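Local coordinates for AlkZ (Streptomyces sahachiroi, PDB 5UUJ), which is a member of the AlkZ-like DNA glycosylase family, a mainly helical protein grouped with the helix-turn-helix proteins, at residues 336-341 against 368-373; 282-287 against 320-325. One frame throughout, in Å; residues are numbered along the deposited sequence.

Contact 1 of 2, residues 336-341 against 368-373; sequences QELVVT and SRLPVR
Glu337 and Arg373 cross obliquely on one face of a parallel strand pair, their carboxylate and guanidinium planes 44° apart. Arg373 NE gives OE1 of Glu337 a salt-bridged hydrogen bond of 3.1 Å, running close to the guanidinium plane but meeting the acceptor from above the carboxylate. A water completes a ring, donating to Glu337 OE1 and accepting from Arg373 NH2. The bend at chi3 of Arg373 (-69°) turns NE back toward strand 337-341, and Val339 CG2 lies over one face of the guanidinium, 3.3 Å from NH2; a branched aliphatic residue suits this place beneath a flat cation. On the opposite face Leu338 CD1 approaches Leu370 CD1 at 4.2 Å, and Leu370 and Val372 pack on helix 351-365, the helix of this beta-alpha-beta unit. Between the faces runs the backbone ladder: Leu338 N to Pro371 O (2.8 Å), Arg373 N to Leu338 O (3.1 Å) and Val340 N to Arg373 O (2.8 Å). Proline can sit at 371 since the ladder uses its carbonyl and asks no N-H of it. The chemistry is two-sided: charge and water where the pair is more exposed, aliphatic carbon against the helix; solvent probably weakens the ion pair.

Contact 2 of 2, residues 282-287 against 320-325; sequences RLLGGF and VVVKDG
Arg282 and Val322 meet through peptide groups, the flat groups of this contact: Arg282 N reaches Val322 O at 2.8 Å, and Val322 N answers to Arg282 O at the same length. A second reciprocal couple joins Leu284 and Val320, where Leu284 N lies 3.1 Å from Val320 O and Val320 N is equally far from Leu284 O. The side chains lie on the two faces of this layer of peptides. Leu284, Val320 and Val322 share one face with the root of Arg282. There Leu284 CD1 touches Val322 CG2 at 3.7 Å, the two side chains set at a slant, and Leu284 CB meets Val320 CG2, the methyl held between the backbone N and the carbonyl carbon of its own residue. The other face belongs to the non-hydrogen-bonded pair Leu283 and Val321, which lie side by side; CG of Leu283 is anti to the carbonyl carbon (chi1 -67°), and from it CD2 reaches Val321 CG2 at 3.7 Å. Beta-branched valines suit the extended backbone, and leucines reach across between strands. Arg282 differs: the bend at chi2 (72°) turns CD away from the partner strand, and farther out Arg282 NH1 forms a salt bridge with Glu23. Leu283 N, turned from the partner strand, is satisfied by Glu357 of helix 351-365. Val321 bonds on to strand 326-334, to which 320-323 is joined by Asp324 and Gly325, whose backbone angles fit a type I' turn. The whole is a short antiparallel ladder in which strand 281-284 forms one edge of the mixed sheet, hydrogen-bonded along the outer strand of a tight beta hairpin, 320-323 with 326-334.

How the contacts relate
Both contacts belong to one five-stranded mixed sheet and secure its outermost strands, 281-284 in contact 2 and 372-374 in contact 1, with strand 326-334 between them. Contact 2 is wholly buried, antiparallel and held by backbone bonds and aliphatic packing. Contact 1, farther from the chain centre, is parallel and only partly buried, and adds an ion pair and a bridging water across the strands; in contact 2 the charge of Arg282 is met from outside the pair. Their centres are about 15 Å apart, yet the apolar faces join: Leu338 CD1 lies 3.8 Å from Leu283 CD1, and Val340 CG1 equally near Val321 CG2. Helix 351-365 covers this shared face, Val361 touching both Leu283 and Leu370.

Contact 1 of 2, residues 336-341 against 368-373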
loop_
_atom_site.group_PDB
_atom_site.type_symbol
_atom_site.label_atom_id
_atom_site.label_comp_id
_atom_site.label_asym_id
_atom_site.label_seq_id
_atom_site.Cartn_x
_atom_site.Cartn_y
_atom_site.Cartn_z
ATOM N N GLN A 336 -6.845 22.953 13.563
ATOM C CA GLN A 336 -5.435 23.183 13.256
ATOM C C GLN A 336 -4.550 23.028 14.492
ATOM O O GLN A 336 -3.559 23.741 14.662
ATOM C CB GLN A 336 -5.247 24.567 12.632
ATOM C CG GLN A 336 -5.932 24.720 11.283
ATOM C CD GLN A 336 -5.456 23.692 10.266
ATOM O OE1 GLN A 336 -6.260 23.070 9.572
ATOM N NE2 GLN A 336 -4.142 23.509 10.176
ATOM N N GLU A 337 -4.932 22.093 15.352
ATOM C CA GLU A 337 -4.102 21.672 16.467
ATOM C C GLU A 337 -3.904 20.165 16.365
ATOM O O GLU A 337 -4.820 19.444 15.972
ATOM C CB GLU A 337 -4.742 22.041 17.808
ATOM C CG GLU A 337 -4.952 23.531 18.012
ATOM C CD GLU A 337 -5.412 23.863 19.421
ATOM O OE1 GLU A 337 -6.435 23.302 19.865
ATOM O OE2 GLU A 337 -4.744 24.680 20.089
ATOM N N LEU A 338 -2.709 19.692 16.699
ATOM C CA LEU A 338 -2.438 18.261 16.679
ATOM C C LEU A 338 -2.826 17.670 18.028
ATOM O O LEU A 338 -2.127 17.853 19.024
ATOM C CB LEU A 338 -0.965 17.983 16.355
ATOM C CG LEU A 338 -0.683 16.600 15.752
ATOM C CD1 LEU A 338 0.595 16.620 14.931
ATOM C CD2 LEU A 338 -0.604 15.525 16.830
ATOM N N VAL A 339 -3.962 16.979 18.049
ATOM C CA VAL A 339 -4.488 16.381 19.266
ATOM C C VAL A 339 -4.036 14.931 19.373
ATOM O O VAL A 339 -4.419 14.095 18.558
ATOM C CB VAL A 339 -6.028 16.445 19.304
ATOM C CG1 VAL A 339 -6.559 15.864 20.607
ATOM C CG2 VAL A 339 -6.501 17.879 19.138
ATOM N N VAL A 340 -3.223 14.646 20.387
ATOM C CA VAL A 340 -2.714 13.301 20.626
ATOM C C VAL A 340 -3.527 12.610 21.714
ATOM O O VAL A 340 -3.731 13.167 22.791
ATOM C CB VAL A 340 -1.227 13.323 21.039
ATOM C CG1 VAL A 340 -0.728 11.913 21.327
ATOM C CG2 VAL A 340 -0.384 13.969 19.954
ATOM N N THR A 341 -3.982 11.395 21.419
ATOM C CA THR A 341 -4.719 10.581 22.381
ATOM C C THR A 341 -3.980 9.265 22.622
ATOM O O THR A 341 -4.187 8.294 21.894
ATOM C CB THR A 341 -6.150 10.279 21.894
ATOM O OG1 THR A 341 -6.802 11.496 21.515
ATOM C CG2 THR A 341 -6.958 9.590 22.989
ATOM N N SER A 368 2.049 26.541 8.994
ATOM C CA SER A 368 3.198 27.078 9.712
ATOM C C SER A 368 3.397 26.441 11.083
ATOM O O SER A 368 4.531 26.257 11.528
ATOM C CB SER A 368 3.051 28.591 9.870
ATOM O OG SER A 368 3.978 29.093 10.815
ATOM N N ARG A 369 2.298 26.111 11.755
ATOM C CA ARG A 369 2.373 25.609 13.121
ATOM C C ARG A 369 1.207 24.695 13.459
ATOM O O ARG A 369 0.089 24.885 12.980
ATOM C CB ARG A 369 2.406 26.774 14.117
ATOM C CG ARG A 369 3.431 26.612 15.230
ATOM C CD ARG A 369 3.040 27.378 16.491
ATOM N NE ARG A 369 2.520 28.715 16.206
ATOM C CZ ARG A 369 3.272 29.787 15.970
ATOM N NH1 ARG A 369 4.597 29.693 15.970
ATOM N NH2 ARG A 369 2.697 30.959 15.728
ATOM N N LEU A 370 1.487 23.700 14.294
ATOM C CA LEU A 370 0.456 22.841 14.855
ATOM C C LEU A 370 0.659 22.722 16.361
ATOM O O LEU A 370 1.428 21.876 16.816
ATOM C CB LEU A 370 0.482 21.454 14.205
ATOM C CG LEU A 370 -0.068 21.310 12.781
ATOM C CD1 LEU A 370 0.098 19.874 12.307
ATOM C CD2 LEU A 370 -1.532 21.728 12.684
ATOM N N PRO A 371 -0.014 23.584 17.142
ATOM C CA PRO A 371 0.036 23.439 18.600
ATOM C C PRO A 371 -0.395 22.041 19.030
ATOM O O PRO A 371 -1.269 21.451 18.392
ATOM C CB PRO A 371 -0.946 24.505 19.097
ATOM C CG PRO A 371 -0.993 25.518 18.006
ATOM C CD PRO A 371 -0.810 24.754 16.729
ATOM N N VAL A 372 0.223 21.525 20.087
ATOM C CA VAL A 372 -0.040 20.169 20.557
ATOM C C VAL A 372 -0.940 20.162 21.788
ATOM O O VAL A 372 -0.786 20.982 22.694
ATOM C CB VAL A 372 1.274 19.430 20.901
ATOM C CG1 VAL A 372 0.988 18.044 21.485
ATOM C CG2 VAL A 372 2.152 19.312 19.673
ATOM N N ARG A 373 -1.880 19.224 21.802
ATOM C CA ARG A 373 -2.657 18.908 22.993
ATOM C C ARG A 373 -2.631 17.401 23.195
ATOM O O ARG A 373 -2.973 16.644 22.287
ATOM C CB ARG A 373 -4.101 19.412 22.875
ATOM C CG ARG A 373 -4.227 20.929 22.877
ATOM C CD ARG A 373 -5.650 21.395 23.158
ATOM N NE ARG A 373 -6.573 21.088 22.063
ATOM C CZ ARG A 373 -7.495 20.125 22.082
ATOM N NH1 ARG A 373 -7.647 19.340 23.143
ATOM N NH2 ARG A 373 -8.280 19.947 21.027
HETATM O O HOH W 1 -8.184 21.429 18.854
#

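Contact 2 of 2, residues 282-287 against 320-325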
loop_
_atom_site.group_PDB
_atom_site.type_symbol
_atom_site.label_atom_id
_atom_site.label_comp_id
_atom_site.label_asym_id
_atom_site.label_seq_id
_atom_site.Cartn_x
_atom_site.Cartn_y
_atom_site.Cartn_z
ATOM N N ARG A 282 7.506 8.839 16.666
ATOM C CA ARG A 282 7.194 9.123 15.276
ATOM C C ARG A 282 5.681 9.290 15.130
ATOM O O ARG A 282 4.908 8.491 15.659
ATOM C CB ARG A 282 7.720 8.004 14.372
ATOM C CG ARG A 282 7.758 8.344 12.895
ATOM C CD ARG A 282 8.859 9.337 12.545
ATOM N NE ARG A 282 8.464 10.146 11.392
ATOM C CZ ARG A 282 9.256 10.483 10.376
ATOM N NH1 ARG A 282 10.525 10.099 10.332
ATOM N NH2 ARG A 282 8.765 11.218 9.390
ATOM N N LEU A 283 5.267 10.351 14.442
ATOM C CA LEU A 283 3.857 10.587 14.155
ATOM C C LEU A 283 3.572 10.278 12.693
ATOM O O LEU A 283 4.016 10.997 11.799
ATOM C CB LEU A 283 3.458 12.032 14.472
ATOM C CG LEU A 283 3.478 12.464 15.940
ATOM C CD1 LEU A 283 2.984 13.896 16.072
ATOM C CD2 LEU A 283 2.646 11.538 16.804
ATOM N N LEU A 284 2.827 9.203 12.465
ATOM C CA LEU A 284 2.503 8.760 11.118
ATOM C C LEU A 284 1.060 9.101 10.775
ATOM O O LEU A 284 0.181 9.051 11.635
ATOM C CB LEU A 284 2.734 7.253 10.986
ATOM C CG LEU A 284 4.112 6.751 11.429
ATOM C CD1 LEU A 284 4.181 5.235 11.337
ATOM C CD2 LEU A 284 5.217 7.387 10.604
ATOM N N GLY A 285 0.821 9.451 9.515
ATOM C CA GLY A 285 -0.523 9.737 9.047
ATOM C C GLY A 285 -1.381 8.487 9.027
ATOM O O GLY A 285 -0.917 7.400 9.367
ATOM N N GLY A 286 -2.640 8.639 8.633
ATOM C CA GLY A 286 -3.542 7.509 8.550
ATOM C C GLY A 286 -3.122 6.537 7.465
ATOM O O GLY A 286 -2.375 6.902 6.563
ATOM N N PHE A 287 -3.598 5.300 7.563
ATOM C CA PHE A 287 -3.357 4.287 6.538
ATOM C C PHE A 287 -1.876 4.164 6.184
ATOM O O PHE A 287 -1.533 3.963 5.021
ATOM C CB PHE A 287 -4.150 4.611 5.262
ATOM C CG PHE A 287 -5.640 4.619 5.448
ATOM C CD1 PHE A 287 -6.372 3.450 5.322
ATOM C CD2 PHE A 287 -6.313 5.799 5.729
ATOM C CE1 PHE A 287 -7.746 3.454 5.482
ATOM C CE2 PHE A 287 -7.687 5.807 5.891
ATOM C CZ PHE A 287 -8.404 4.632 5.765
ATOM N N VAL A 320 -1.265 7.314 13.763
ATOM C CA VAL A 320 -0.781 6.667 14.975
ATOM C C VAL A 320 0.462 7.329 15.545
ATOM O O VAL A 320 1.271 7.920 14.822
ATOM C CB VAL A 320 -0.469 5.173 14.730
ATOM C CG1 VAL A 320 -1.758 4.390 14.529
ATOM C CG2 VAL A 320 0.468 4.998 13.539
ATOM N N VAL A 321 0.580 7.231 16.864
ATOM C CA VAL A 321 1.786 7.605 17.579
ATOM C C VAL A 321 2.634 6.355 17.760
ATOM O O VAL A 321 2.210 5.403 18.419
ATOM C CB VAL A 321 1.469 8.215 18.956
ATOM C CG1 VAL A 321 2.742 8.729 19.625
ATOM C CG2 VAL A 321 0.444 9.323 18.822
ATOM N N VAL A 322 3.820 6.353 17.165
ATOM C CA VAL A 322 4.741 5.232 17.304
ATOM C C VAL A 322 5.864 5.595 18.272
ATOM O O VAL A 322 6.569 6.584 18.074
ATOM C CB VAL A 322 5.334 4.820 15.946
ATOM C CG1 VAL A 322 6.207 3.585 16.100
ATOM C CG2 VAL A 322 4.224 4.548 14.943
ATOM N N LYS A 323 6.009 4.794 19.325
ATOM C CA LYS A 323 7.082 4.969 20.300
ATOM C C LYS A 323 7.903 3.690 20.409
ATOM O O LYS A 323 7.372 2.626 20.722
ATOM C CB LYS A 323 6.523 5.354 21.672
ATOM C CG LYS A 323 7.596 5.480 22.751
ATOM C CD LYS A 323 7.076 6.177 23.995
ATOM C CE LYS A 323 8.187 6.397 25.016
ATOM N NZ LYS A 323 8.739 5.116 25.543
ATOM N N ASP A 324 9.202 3.811 20.150
ATOM C CA ASP A 324 10.111 2.670 20.142
ATOM C C ASP A 324 9.631 1.588 19.173
ATOM O O ASP A 324 9.858 0.402 19.402
ATOM C CB ASP A 324 10.267 2.084 21.552
ATOM C CG ASP A 324 10.751 3.111 22.568
ATOM O OD1 ASP A 324 11.281 4.163 22.154
ATOM O OD2 ASP A 324 10.603 2.866 23.784
ATOM N N GLY A 325 8.960 2.005 18.102
ATOM C CA GLY A 325 8.515 1.093 17.061
ATOM C C GLY A 325 7.102 0.555 17.231
ATOM O O GLY A 325 6.553 -0.040 16.306
#